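Local atomic coordinates of ethylbenzene dehydrogenase alpha-subunit (Aromatoleum aromaticum, PDB entry 2IVF), a protein that holds a molybdenum atom, two pterin guanine dinucleotides and an iron/sulfur cluster as the alpha-subunit of a molybdopterin oxidoreductase. Residues V279-D284 with G301-F306; A305-L310 with L463-S468; S442-S447 with L456-L461; P909-Q912 with C916-Y919. All blocks are in the same frame, centred on the assembly; numbering follows the deposited sequence.

Contact 1 of 4, residues V279-D284 with G301-F306. With MGD (2-amino-5,6-dimercapto-7-methyl-3,7,8a,9-tetrahydro-8-oxa-1,3,9,10-tetraaza-anthracen-4-one guanosine dinucleotide), chain M.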
loop_
_atom_site.group_PDB
_atom_site.type_symbol
_atom_site.label_atom_id
_atom_site.label_comp_id
_atom_site.label_asym_id
_atom_site.label_seq_id
_atom_site.Cartn_x
_atom_site.Cartn_y
_atom_site.Cartn_z
ATOM N N VAL A 279 12.669 1.813 17.526
ATOM C CA VAL A 279 11.732 1.140 18.364
ATOM C C VAL A 279 10.333 1.198 17.739
ATOM O O VAL A 279 9.858 2.272 17.357
ATOM C CB VAL A 279 11.653 1.751 19.734
ATOM C CG1 VAL A 279 10.677 0.920 20.594
ATOM C CG2 VAL A 279 13.109 1.886 20.316
ATOM N N VAL A 280 9.682 0.043 17.639
ATOM C CA VAL A 280 8.289 -0.017 17.172
ATOM C C VAL A 280 7.477 -0.395 18.362
ATOM O O VAL A 280 7.712 -1.453 18.947
ATOM C CB VAL A 280 8.078 -1.021 15.996
ATOM C CG1 VAL A 280 6.613 -1.267 15.711
ATOM C CG2 VAL A 280 8.800 -0.525 14.702
ATOM N N ILE A 281 6.576 0.507 18.760
ATOM C CA ILE A 281 5.624 0.235 19.829
ATOM C C ILE A 281 4.321 -0.155 19.126
ATOM O O ILE A 281 3.669 0.673 18.465
ATOM C CB ILE A 281 5.389 1.447 20.749
ATOM C CG1 ILE A 281 6.697 1.988 21.282
ATOM C CG2 ILE A 281 4.435 1.042 21.899
ATOM C CD1 ILE A 281 6.538 3.285 22.081
ATOM N N ALA A 282 3.974 -1.437 19.231
ATOM C CA ALA A 282 2.824 -1.993 18.552
ATOM C C ALA A 282 2.399 -3.232 19.331
ATOM O O ALA A 282 3.260 -3.978 19.833
ATOM C CB ALA A 282 3.156 -2.381 17.098
ATOM N N PRO A 283 1.114 -3.520 19.332
ATOM C CA PRO A 283 0.692 -4.753 19.993
ATOM C C PRO A 283 1.199 -5.974 19.246
ATOM O O PRO A 283 1.688 -6.912 19.883
ATOM C CB PRO A 283 -0.829 -4.662 20.021
ATOM C CG PRO A 283 -1.186 -3.518 19.216
ATOM C CD PRO A 283 -0.001 -2.722 18.834
ATOM N N ASP A 284 1.142 -5.919 17.925
ATOM C CA ASP A 284 1.666 -6.958 17.055
ATOM C C ASP A 284 3.080 -6.616 16.641
ATOM O O ASP A 284 3.485 -5.446 16.594
ATOM C CB ASP A 284 0.783 -7.178 15.827
ATOM C CG ASP A 284 0.496 -5.883 15.040
ATOM O OD1 ASP A 284 -0.000 -4.934 15.644
ATOM O OD2 ASP A 284 0.717 -5.866 13.825
ATOM N N GLY A 301 -4.060 -0.620 23.405
ATOM C CA GLY A 301 -4.585 0.467 24.196
ATOM C C GLY A 301 -3.887 0.806 25.502
ATOM O O GLY A 301 -4.339 1.690 26.220
ATOM N N SER A 302 -2.796 0.106 25.818
ATOM C CA SER A 302 -2.118 0.283 27.080
ATOM C C SER A 302 -0.901 1.197 27.055
ATOM O O SER A 302 -0.163 1.231 28.062
ATOM C CB SER A 302 -1.670 -1.071 27.637
ATOM O OG SER A 302 -0.669 -1.655 26.829
ATOM N N ASP A 303 -0.654 1.883 25.932
ATOM C CA ASP A 303 0.546 2.691 25.779
ATOM C C ASP A 303 0.827 3.699 26.888
ATOM O O ASP A 303 1.993 3.979 27.190
ATOM C CB ASP A 303 0.531 3.445 24.455
ATOM C CG ASP A 303 0.525 2.532 23.258
ATOM O OD1 ASP A 303 -0.327 1.604 23.195
ATOM O OD2 ASP A 303 1.323 2.792 22.334
ATOM N N ALA A 304 -0.214 4.284 27.473
ATOM C CA ALA A 304 -0.021 5.230 28.588
ATOM C C ALA A 304 0.815 4.610 29.680
ATOM O O ALA A 304 1.687 5.261 30.238
ATOM C CB ALA A 304 -1.332 5.670 29.166
ATOM N N ALA A 305 0.504 3.364 30.039
ATOM C CA ALA A 305 1.223 2.717 31.127
ATOM C C ALA A 305 2.709 2.597 30.750
ATOM O O ALA A 305 3.598 2.705 31.602
ATOM C CB ALA A 305 0.597 1.353 31.451
ATOM N N PHE A 306 2.977 2.296 29.495
ATOM C CA PHE A 306 4.377 2.177 29.053
ATOM C C PHE A 306 5.073 3.513 29.253
ATOM O O PHE A 306 6.122 3.604 29.887
ATOM C CB PHE A 306 4.476 1.660 27.622
ATOM C CG PHE A 306 5.862 1.807 27.016
ATOM C CD1 PHE A 306 6.884 0.910 27.320
ATOM C CD2 PHE A 306 6.143 2.853 26.175
ATOM C CE1 PHE A 306 8.159 1.087 26.787
ATOM C CE2 PHE A 306 7.399 3.030 25.669
ATOM C CZ PHE A 306 8.406 2.139 25.970
HETATM P PB MGD M . -2.235 2.975 11.075
HETATM O O1B MGD M . -2.158 2.351 9.726
HETATM O O2B MGD M . -3.587 2.998 11.690
HETATM O O3B MGD M . -1.668 4.442 11.188
HETATM O O3A MGD M . -1.208 5.331 8.845
HETATM P PA MGD M . -0.563 5.239 10.302
HETATM O O1A MGD M . 0.693 4.502 10.133
HETATM O O2A MGD M . -0.512 6.557 10.908
HETATM O "O5'" MGD M . -1.249 2.206 12.085
HETATM C "C5'" MGD M . -1.346 0.779 12.206
HETATM C "C4'" MGD M . -0.560 0.303 13.426
HETATM O "O4'" MGD M . -1.200 0.741 14.616
HETATM C "C3'" MGD M . -0.789 -1.190 13.423
HETATM O "O3'" MGD M . 0.297 -1.775 12.714
HETATM C "C2'" MGD M . -0.767 -1.539 14.917
HETATM O "O2'" MGD M . 0.391 -2.343 15.211
HETATM C "C1'" MGD M . -0.695 -0.167 15.608
HETATM N N9 MGD M . -1.597 -0.169 16.784
HETATM C C8 MGD M . -2.905 -0.463 16.832
HETATM N N7 MGD M . -3.381 -0.304 18.073
HETATM C C5 MGD M . -2.332 0.121 18.824
HETATM C C6 MGD M . -2.125 0.438 20.159
HETATM O O6 MGD M . -2.985 0.372 21.046
HETATM N N1 MGD M . -0.844 0.855 20.532
HETATM C C2 MGD M . 0.252 0.947 19.661
HETATM N N2 MGD M . 1.482 1.352 20.131
HETATM N N3 MGD M . 0.024 0.658 18.372
HETATM C C4 MGD M . -1.213 0.235 17.969
HETATM C C10 MGD M . -2.425 5.949 8.634
HETATM C C11 MGD M . -2.286 6.884 7.458
HETATM O O11 MGD M . -1.873 6.146 6.382
HETATM C C12 MGD M . -3.543 7.709 7.141
HETATM S S12 MGD M . -4.625 8.275 8.405
HETATM C C13 MGD M . -3.832 8.021 5.836
HETATM S S13 MGD M . -5.233 8.974 5.484
HETATM C C14 MGD M . -2.968 7.531 4.726
HETATM N N15 MGD M . -3.652 6.337 4.152
HETATM C C16 MGD M . -2.924 5.299 3.540
HETATM C C17 MGD M . -3.521 4.259 2.874
HETATM O O17 MGD M . -4.769 4.164 2.793
HETATM N N18 MGD M . -2.688 3.275 2.305
HETATM C C19 MGD M . -1.330 3.326 2.370
HETATM N N19 MGD M . -0.629 2.329 1.795
HETATM N N20 MGD M . -0.786 4.339 3.061
HETATM C C21 MGD M . -1.535 5.313 3.601
HETATM N N22 MGD M . -0.938 6.357 4.300
HETATM C C23 MGD M . -1.610 7.084 5.338
#
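The ring of Phe306 is met obliquely by the end of Ile281, with methyl CD1 3.7 Å from ring atom CE2. The second flat group is the guanine of MGD: Pro283 covers one of its faces, CD lying 3.3 Å from MGD C4, and its N1/N2 side is taken by the Asp303 carboxylate. There MGD N1 points almost straight at Asp303 OD1 (2.8 Å, 176°), while MGD N2 reaches Asp303 OD2 at 2.6 Å. N2 has a second acceptor in the strand-end carbonyl, Ile281 O, at 2.8 Å. With CG1 of Ile281 beside the backbone N (chi1 -53°), the CG2 branch falls anti to it and lies beside the amino end, 3.6 Å from Asp303 OD2. Gly301 N completes the row by donating to MGD O6 (2.8 Å), and the ribose hydroxyl O2' is bound to Asp284 OD1, which also meets Gln915. Together, a loop at the C-terminal end of a parallel strand and the start of the next helix form a guanine-recognition site of a molybdopterin oxidoreductase.

Contact 2 of 4, residues A305-L310 with L463-S468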
loop_
_atom_site.group_PDB
_atom_site.type_symbol
_atom_site.label_atom_id
_atom_site.label_comp_id
_atom_site.label_asym_id
_atom_site.label_seq_id
_atom_site.Cartn_x
_atom_site.Cartn_y
_atom_site.Cartn_z
ATOM N N ALA A 305 0.504 3.364 30.039
ATOM C CA ALA A 305 1.223 2.717 31.127
ATOM C C ALA A 305 2.709 2.597 30.750
ATOM O O ALA A 305 3.598 2.705 31.602
ATOM C CB ALA A 305 0.597 1.353 31.451
ATOM N N PHE A 306 2.977 2.296 29.495
ATOM C CA PHE A 306 4.377 2.177 29.053
ATOM C C PHE A 306 5.073 3.513 29.253
ATOM O O PHE A 306 6.122 3.604 29.887
ATOM C CB PHE A 306 4.476 1.660 27.622
ATOM C CG PHE A 306 5.862 1.807 27.016
ATOM C CD1 PHE A 306 6.884 0.910 27.320
ATOM C CD2 PHE A 306 6.143 2.853 26.175
ATOM C CE1 PHE A 306 8.159 1.087 26.787
ATOM C CE2 PHE A 306 7.399 3.030 25.669
ATOM C CZ PHE A 306 8.406 2.139 25.970
ATOM N N TRP A 307 4.461 4.568 28.757
ATOM C CA TRP A 307 5.102 5.867 28.766
ATOM C C TRP A 307 5.149 6.462 30.167
ATOM O O TRP A 307 6.129 7.115 30.514
ATOM C CB TRP A 307 4.431 6.834 27.804
ATOM C CG TRP A 307 4.690 6.532 26.426
ATOM C CD1 TRP A 307 3.827 6.010 25.553
ATOM C CD2 TRP A 307 5.916 6.723 25.733
ATOM N NE1 TRP A 307 4.422 5.845 24.338
ATOM C CE2 TRP A 307 5.715 6.294 24.420
ATOM C CE3 TRP A 307 7.174 7.233 26.095
ATOM C CZ2 TRP A 307 6.717 6.342 23.458
ATOM C CZ3 TRP A 307 8.170 7.273 25.129
ATOM C CH2 TRP A 307 7.925 6.853 23.833
ATOM N N LEU A 308 4.172 6.152 30.994
ATOM C CA LEU A 308 4.248 6.597 32.368
ATOM C C LEU A 308 5.382 5.817 33.106
ATOM O O LEU A 308 6.065 6.347 33.984
ATOM C CB LEU A 308 2.896 6.419 33.033
ATOM C CG LEU A 308 1.792 7.339 32.474
ATOM C CD1 LEU A 308 0.399 6.971 33.022
ATOM C CD2 LEU A 308 2.115 8.815 32.790
ATOM N N GLY A 309 5.544 4.547 32.784
ATOM C CA GLY A 309 6.655 3.753 33.329
ATOM C C GLY A 309 7.992 4.387 32.989
ATOM O O GLY A 309 8.879 4.523 33.863
ATOM N N LEU A 310 8.130 4.833 31.744
ATOM C CA LEU A 310 9.336 5.528 31.303
ATOM C C LEU A 310 9.531 6.821 32.099
ATOM O O LEU A 310 10.641 7.168 32.473
ATOM C CB LEU A 310 9.293 5.845 29.810
ATOM C CG LEU A 310 10.000 4.846 28.866
ATOM C CD1 LEU A 310 9.611 3.380 29.096
ATOM C CD2 LEU A 310 9.860 5.275 27.405
ATOM N N LEU A 463 4.676 13.522 28.079
ATOM C CA LEU A 463 5.258 13.703 29.406
ATOM C C LEU A 463 6.673 13.162 29.431
ATOM O O LEU A 463 7.562 13.801 29.933
ATOM C CB LEU A 463 4.377 13.039 30.487
ATOM C CG LEU A 463 4.968 13.066 31.895
ATOM C CD1 LEU A 463 5.220 14.535 32.359
ATOM C CD2 LEU A 463 4.051 12.293 32.879
ATOM N N ALA A 464 6.889 12.007 28.803
ATOM C CA ALA A 464 8.244 11.443 28.688
ATOM C C ALA A 464 9.162 12.327 27.841
ATOM O O ALA A 464 10.366 12.469 28.136
ATOM C CB ALA A 464 8.164 9.995 28.110
ATOM N N MET A 465 8.616 12.873 26.753
ATOM C CA MET A 465 9.361 13.811 25.918
ATOM C C MET A 465 9.690 15.074 26.702
ATOM O O MET A 465 10.769 15.597 26.585
ATOM C CB MET A 465 8.614 14.142 24.635
ATOM C CG MET A 465 8.320 12.928 23.806
ATOM S SD MET A 465 9.880 12.018 23.380
ATOM C CE MET A 465 9.269 10.333 23.308
ATOM N N ALA A 466 8.760 15.584 27.483
ATOM C CA ALA A 466 9.039 16.741 28.343
ATOM C C ALA A 466 10.176 16.500 29.343
ATOM O O ALA A 466 11.080 17.351 29.555
ATOM C CB ALA A 466 7.764 17.115 29.129
ATOM N N LEU A 467 10.066 15.369 30.030
ATOM C CA LEU A 467 10.979 15.029 31.097
ATOM C C LEU A 467 12.372 14.845 30.518
ATOM O O LEU A 467 13.319 15.083 31.198
ATOM C CB LEU A 467 10.538 13.759 31.816
ATOM C CG LEU A 467 9.331 13.933 32.721
ATOM C CD1 LEU A 467 8.757 12.528 33.081
ATOM C CD2 LEU A 467 9.666 14.799 33.972
ATOM N N SER A 468 12.459 14.463 29.240
ATOM C CA SER A 468 13.756 14.251 28.588
ATOM C C SER A 468 14.199 15.449 27.734
ATOM O O SER A 468 15.244 15.407 27.104
ATOM C CB SER A 468 13.696 12.991 27.750
ATOM O OG SER A 468 12.631 13.009 26.797
#
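Trp307 is the main bump of this helix pair, and the small side chain of Ala464 is the low spot it settles against: ring atom CE3 comes to 3.6 Å from Ala464 CB. The six-membered part of the indole runs on past the alanine to Met465, whose methyl CE lies 3.7 Å from Trp307 CZ3. Met465 gets there because its chain bends at chi2 (-57°) and again at chi3 (149°), bringing the methyl back toward the neighbouring helix although its CB starts off to the side. One face of the indole is backed by Phe306 CE2, 3.8 Å above the plane of Trp307, and Phe251 meets the same tryptophan edge-to-face. Past the alanine on the other flank, Leu308 and Leu463 bring their CD2 methyls to 4.0 Å, the side chains crossing at about a right angle. The axes of the two short segments run 9.3 Å apart and 18° from parallel, with Trp307 and Ala464 the closest CA pair. This is apolar packing of two neighbouring parallel helices laid side by side over one face of a parallel alpha/beta sheet.

Contact 3 of 4, residues S442-S447 with L456-L461. With MGD (2-amino-5,6-dimercapto-7-methyl-3,7,8a,9-tetrahydro-8-oxa-1,3,9,10-tetraaza-anthracen-4-one guanosine dinucleotide), chain M.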
loop_
_atom_site.group_PDB
_atom_site.type_symbol
_atom_site.label_atom_id
_atom_site.label_comp_id
_atom_site.label_asym_id
_atom_site.label_seq_id
_atom_site.Cartn_x
_atom_site.Cartn_y
_atom_site.Cartn_z
ATOM N N SER A 442 9.598 10.697 17.502
ATOM C CA SER A 442 8.566 9.717 17.384
ATOM C C SER A 442 7.754 9.934 16.113
ATOM O O SER A 442 7.678 11.049 15.539
ATOM C CB SER A 442 7.625 9.800 18.619
ATOM O OG SER A 442 8.339 9.673 19.824
ATOM N N TYR A 443 7.131 8.865 15.664
ATOM C CA TYR A 443 5.969 9.021 14.780
ATOM C C TYR A 443 4.821 8.299 15.413
ATOM O O TYR A 443 4.775 7.077 15.423
ATOM C CB TYR A 443 6.205 8.474 13.371
ATOM C CG TYR A 443 5.124 8.934 12.396
ATOM C CD1 TYR A 443 3.936 8.190 12.215
ATOM C CD2 TYR A 443 5.249 10.134 11.734
ATOM C CE1 TYR A 443 2.959 8.643 11.353
ATOM C CE2 TYR A 443 4.293 10.563 10.849
ATOM C CZ TYR A 443 3.152 9.818 10.669
ATOM O OH TYR A 443 2.133 10.296 9.849
ATOM N N ILE A 444 3.907 9.098 15.945
ATOM C CA ILE A 444 2.629 8.651 16.385
ATOM C C ILE A 444 1.686 8.675 15.200
ATOM O O ILE A 444 1.386 9.737 14.650
ATOM C CB ILE A 444 2.020 9.618 17.430
ATOM C CG1 ILE A 444 3.017 9.892 18.560
ATOM C CG2 ILE A 444 0.734 8.997 18.007
ATOM C CD1 ILE A 444 2.518 10.914 19.568
ATOM N N GLY A 445 1.192 7.499 14.838
ATOM C CA GLY A 445 0.272 7.363 13.748
ATOM C C GLY A 445 -1.145 7.536 14.193
ATOM O O GLY A 445 -1.456 7.778 15.356
ATOM N N PHE A 446 -2.020 7.334 13.253
ATOM C CA PHE A 446 -3.405 7.703 13.475
ATOM C C PHE A 446 -4.238 6.590 14.065
ATOM O O PHE A 446 -5.443 6.778 14.325
ATOM C CB PHE A 446 -3.990 8.311 12.208
ATOM C CG PHE A 446 -3.451 9.679 11.887
ATOM C CD1 PHE A 446 -3.747 10.776 12.700
ATOM C CD2 PHE A 446 -2.649 9.877 10.780
ATOM C CE1 PHE A 446 -3.247 12.063 12.404
ATOM C CE2 PHE A 446 -2.153 11.174 10.477
ATOM C CZ PHE A 446 -2.459 12.250 11.301
ATOM N N SER A 447 -3.593 5.469 14.407
ATOM C CA SER A 447 -4.235 4.529 15.314
ATOM C C SER A 447 -4.379 5.114 16.704
ATOM O O SER A 447 -5.183 4.622 17.488
ATOM C CB SER A 447 -3.455 3.223 15.394
ATOM O OG SER A 447 -3.793 2.370 14.304
ATOM N N LEU A 456 -4.940 10.076 26.265
ATOM C CA LEU A 456 -4.127 9.666 27.418
ATOM C C LEU A 456 -2.832 9.055 27.040
ATOM O O LEU A 456 -1.818 9.317 27.673
ATOM C CB LEU A 456 -4.863 8.683 28.306
ATOM C CG LEU A 456 -5.980 9.320 29.135
ATOM C CD1 LEU A 456 -6.747 8.200 29.880
ATOM C CD2 LEU A 456 -5.484 10.401 30.144
ATOM N N MET A 457 -2.870 8.207 26.012
ATOM C CA MET A 457 -1.665 7.597 25.481
ATOM C C MET A 457 -0.677 8.613 24.964
ATOM O O MET A 457 0.533 8.483 25.171
ATOM C CB MET A 457 -2.076 6.649 24.344
ATOM C CG MET A 457 -2.981 5.480 24.823
ATOM S SD MET A 457 -3.879 4.556 23.503
ATOM C CE MET A 457 -2.605 4.162 22.318
ATOM N N GLU A 458 -1.196 9.604 24.226
ATOM C CA GLU A 458 -0.390 10.706 23.721
ATOM C C GLU A 458 0.103 11.615 24.849
ATOM O O GLU A 458 1.253 11.971 24.866
ATOM C CB GLU A 458 -1.187 11.560 22.711
ATOM C CG GLU A 458 -1.424 10.855 21.386
ATOM C CD GLU A 458 -2.587 11.459 20.602
ATOM O OE1 GLU A 458 -2.788 12.673 20.759
ATOM O OE2 GLU A 458 -3.275 10.724 19.843
ATOM N N ARG A 459 -0.759 12.033 25.769
ATOM C CA ARG A 459 -0.279 12.867 26.866
ATOM C C ARG A 459 0.891 12.209 27.609
ATOM O O ARG A 459 1.849 12.863 28.038
ATOM C CB ARG A 459 -1.429 13.171 27.810
ATOM C CG ARG A 459 -2.437 14.063 27.193
ATOM C CD ARG A 459 -3.667 14.181 28.096
ATOM N NE ARG A 459 -3.347 14.806 29.384
ATOM C CZ ARG A 459 -4.061 14.680 30.481
ATOM N NH1 ARG A 459 -5.161 13.950 30.482
ATOM N NH2 ARG A 459 -3.690 15.306 31.570
ATOM N N SER A 460 0.822 10.895 27.750
ATOM C CA SER A 460 1.822 10.172 28.510
ATOM C C SER A 460 3.130 10.157 27.741
ATOM O O SER A 460 4.190 10.337 28.317
ATOM C CB SER A 460 1.327 8.757 28.818
ATOM O OG SER A 460 0.145 8.781 29.544
ATOM N N LEU A 461 3.058 9.960 26.429
ATOM C CA LEU A 461 4.265 10.049 25.580
ATOM C C LEU A 461 4.844 11.455 25.649
ATOM O O LEU A 461 6.039 11.631 25.859
ATOM C CB LEU A 461 3.948 9.675 24.119
ATOM C CG LEU A 461 5.069 9.696 23.061
ATOM C CD1 LEU A 461 4.710 8.743 21.855
ATOM C CD2 LEU A 461 5.329 11.130 22.552
HETATM P PB MGD M . -2.235 2.975 11.075
HETATM O O1B MGD M . -2.158 2.351 9.726
HETATM O O2B MGD M . -3.587 2.998 11.690
HETATM O O3B MGD M . -1.668 4.442 11.188
HETATM O O3A MGD M . -1.208 5.331 8.845
HETATM P PA MGD M . -0.563 5.239 10.302
HETATM O O1A MGD M . 0.693 4.502 10.133
HETATM O O2A MGD M . -0.512 6.557 10.908
HETATM O "O5'" MGD M . -1.249 2.206 12.085
HETATM C "C5'" MGD M . -1.346 0.779 12.206
HETATM C "C4'" MGD M . -0.560 0.303 13.426
HETATM O "O4'" MGD M . -1.200 0.741 14.616
HETATM C "C3'" MGD M . -0.789 -1.190 13.423
HETATM O "O3'" MGD M . 0.297 -1.775 12.714
HETATM C "C2'" MGD M . -0.767 -1.539 14.917
HETATM O "O2'" MGD M . 0.391 -2.343 15.211
HETATM C "C1'" MGD M . -0.695 -0.167 15.608
HETATM N N9 MGD M . -1.597 -0.169 16.784
HETATM C C8 MGD M . -2.905 -0.463 16.832
HETATM N N7 MGD M . -3.381 -0.304 18.073
HETATM C C5 MGD M . -2.332 0.121 18.824
HETATM C C6 MGD M . -2.125 0.438 20.159
HETATM O O6 MGD M . -2.985 0.372 21.046
HETATM N N1 MGD M . -0.844 0.855 20.532
HETATM C C2 MGD M . 0.252 0.947 19.661
HETATM N N2 MGD M . 1.482 1.352 20.131
HETATM N N3 MGD M . 0.024 0.658 18.372
HETATM C C4 MGD M . -1.213 0.235 17.969
HETATM C C10 MGD M . -2.425 5.949 8.634
HETATM C C11 MGD M . -2.286 6.884 7.458
HETATM O O11 MGD M . -1.873 6.146 6.382
HETATM C C12 MGD M . -3.543 7.709 7.141
HETATM S S12 MGD M . -4.625 8.275 8.405
HETATM C C13 MGD M . -3.832 8.021 5.836
HETATM S S13 MGD M . -5.233 8.974 5.484
HETATM C C14 MGD M . -2.968 7.531 4.726
HETATM N N15 MGD M . -3.652 6.337 4.152
HETATM C C16 MGD M . -2.924 5.299 3.540
HETATM C C17 MGD M . -3.521 4.259 2.874
HETATM O O17 MGD M . -4.769 4.164 2.793
HETATM N N18 MGD M . -2.688 3.275 2.305
HETATM C C19 MGD M . -1.330 3.326 2.370
HETATM N N19 MGD M . -0.629 2.329 1.795
HETATM N N20 MGD M . -0.786 4.339 3.061
HETATM C C21 MGD M . -1.535 5.313 3.601
HETATM N N22 MGD M . -0.938 6.357 4.300
HETATM C C23 MGD M . -1.610 7.084 5.338
#
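Beside the diphosphate pocket of MGD, Ile444 and Leu461 pack the last residues of strand 440-444 onto the helix that follows it, the axes of strand 442-444 and helix 456-461 lying nearly antiparallel (170°). The side chains reach toward each other tip to tip, with Ile444 CD1 3.8 Å from Leu461 CD1. Leu461 has its CG opposite the backbone N (chi1 -180°), which extends its branches toward the strand. Glu458 lies alongside through its aliphatic part, CG being 4.3 Å from Ile444 CD1, while its carboxylate bonds to Ser448 OG and Gly227 N. On the helix, Leu456 O is gripped twice: Ser460 N and Ser460 OG (2.8 Å) approach from opposite faces of its plane.

Beyond the strand, the chain turns to the cofactor. Phe446 N donates to phosphate oxygen MGD O2A (2.9 Å, 155°), and the lack of a side chain on Gly445 lets O2A come within 3.1 Å of its CA. Ser447 OG lies 2.7 Å from MGD O2B and close to the ribose O4', and Arg967 NE bonds to the same hydroxyl. The Phe446 ring passes MGD S12 obliquely, CD2 at 3.5 Å. A backbone N-H, a glycine and a serine at the C-terminal end of a parallel strand hold the diphosphate, as is usual for cofactor sites of parallel alpha/beta domains.

Contact 4 of 4, residues P909-Q912 with C916-Y919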
loop_
_atom_site.group_PDB
_atom_site.type_symbol
_atom_site.label_atom_id
_atom_site.label_comp_id
_atom_site.label_asym_id
_atom_site.label_seq_id
_atom_site.Cartn_x
_atom_site.Cartn_y
_atom_site.Cartn_z
ATOM N N PRO A 909 2.301 -15.866 13.631
ATOM C CA PRO A 909 2.828 -15.730 14.996
ATOM C C PRO A 909 3.046 -14.282 15.437
ATOM O O PRO A 909 3.299 -14.034 16.605
ATOM C CB PRO A 909 4.154 -16.469 14.950
ATOM C CG PRO A 909 4.478 -16.676 13.561
ATOM C CD PRO A 909 3.252 -16.500 12.722
ATOM N N ASN A 910 3.012 -13.344 14.498
ATOM C CA ASN A 910 3.344 -11.979 14.822
ATOM C C ASN A 910 2.163 -11.184 15.356
ATOM O O ASN A 910 2.332 -10.048 15.712
ATOM C CB ASN A 910 3.984 -11.249 13.654
ATOM C CG ASN A 910 3.127 -11.272 12.405
ATOM O OD1 ASN A 910 1.922 -11.118 12.475
ATOM N ND2 ASN A 910 3.751 -11.496 11.274
ATOM N N VAL A 911 0.990 -11.788 15.380
ATOM C CA VAL A 911 -0.190 -11.158 16.004
ATOM C C VAL A 911 -0.152 -11.428 17.485
ATOM O O VAL A 911 0.078 -12.567 17.928
ATOM C CB VAL A 911 -1.478 -11.727 15.406
ATOM C CG1 VAL A 911 -2.712 -11.101 16.103
ATOM C CG2 VAL A 911 -1.506 -11.463 13.910
ATOM N N GLN A 912 -0.406 -10.413 18.294
ATOM C CA GLN A 912 -0.424 -10.648 19.729
ATOM C C GLN A 912 -1.574 -11.567 20.084
ATOM O O GLN A 912 -2.697 -11.420 19.533
ATOM C CB GLN A 912 -0.538 -9.321 20.473
ATOM C CG GLN A 912 -0.463 -9.493 21.955
ATOM C CD GLN A 912 -0.403 -8.172 22.709
ATOM O OE1 GLN A 912 -1.045 -8.029 23.723
ATOM N NE2 GLN A 912 0.379 -7.214 22.218
ATOM N N CYS A 916 -6.734 -9.250 17.158
ATOM C CA CYS A 916 -6.847 -9.632 15.742
ATOM C C CYS A 916 -6.862 -8.330 14.966
ATOM O O CYS A 916 -7.172 -7.258 15.511
ATOM C CB CYS A 916 -8.098 -10.450 15.448
ATOM S SG CYS A 916 -9.663 -9.599 15.889
ATOM N N ILE A 917 -6.500 -8.430 13.700
ATOM C CA ILE A 917 -6.241 -7.268 12.886
ATOM C C ILE A 917 -6.963 -7.357 11.561
ATOM O O ILE A 917 -6.856 -8.378 10.862
ATOM C CB ILE A 917 -4.751 -7.202 12.537
ATOM C CG1 ILE A 917 -3.892 -7.276 13.816
ATOM C CG2 ILE A 917 -4.432 -5.933 11.711
ATOM C CD1 ILE A 917 -2.379 -7.398 13.514
ATOM N N VAL A 918 -7.654 -6.282 11.190
ATOM C CA VAL A 918 -8.166 -6.132 9.836
ATOM C C VAL A 918 -7.773 -4.757 9.325
ATOM O O VAL A 918 -8.201 -3.748 9.862
ATOM C CB VAL A 918 -9.722 -6.273 9.783
ATOM C CG1 VAL A 918 -10.229 -6.151 8.341
ATOM C CG2 VAL A 918 -10.202 -7.580 10.448
ATOM N N TYR A 919 -6.877 -4.745 8.350
ATOM C CA TYR A 919 -6.505 -3.535 7.616
ATOM C C TYR A 919 -7.665 -3.320 6.699
ATOM O O TYR A 919 -8.190 -4.295 6.184
ATOM C CB TYR A 919 -5.268 -3.813 6.769
ATOM C CG TYR A 919 -4.069 -4.174 7.601
ATOM C CD1 TYR A 919 -3.376 -3.201 8.283
ATOM C CD2 TYR A 919 -3.609 -5.491 7.669
ATOM C CE1 TYR A 919 -2.261 -3.526 9.029
ATOM C CE2 TYR A 919 -2.529 -5.814 8.439
ATOM C CZ TYR A 919 -1.838 -4.832 9.077
ATOM O OH TYR A 919 -0.764 -5.121 9.854
#
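Val911 CA comes to 6.8 Å from Cys916 CA where the chain leaves strand 900-908, turns through residues 909-912 and enters strand 915-917. The turn belongs to the molybdopterin dinucleotide-binding domain, whose family fold is a double-psi beta-barrel, and it packs on the strand by side chains. Val911 points toward that strand and splits its two methyls between neighbours: CG2 meets Ile917 CD1 at 4.2 Å, and CG1 lies 4.4 Å from Cys916 CA. With chi1 at 178°, CG1 is anti to the backbone N and faces Cys916, while CG2 is left to meet Ile917. The valine and isoleucine side chains slide past each other in opposite directions, and His875 of strand 873-877 packs against both. Around the turn, Asn910 ND2 bonds to Asp133 O of the beta-subunit, whereas Gln912 NE2 ties the loop to its own chain at the carbonyls of Pro283 and Val298. At the far end, the other branch of Ile917 covers one face of the Tyr919 ring, with CG2 3.8 Å above its plane and offset toward the rim.

How the contacts relate
Going along the chain, contact 1 first closes a short loop from strand 277-281 to helix 303-316. Contact 2 opens on that same helix, sharing Ala305 and Phe306, and closes a far longer loop on helix 454-467; contact 3 is nested inside it, joining strand 440-444 to the same helix. Contacts 1, 2 and 3 meet at Trp307, which touches Ile281 and Leu461, and so tie two helices to one parallel sheet. Contacts 1 and 3 also share MGD, contact 1 mainly at its guanine, contact 3 at its phosphates, both reaching the ribose. Contact 4 follows in series in the molybdopterin dinucleotide-binding domain, yet it touches contact 1 where Asp284 packs against Asn910 and Ile917.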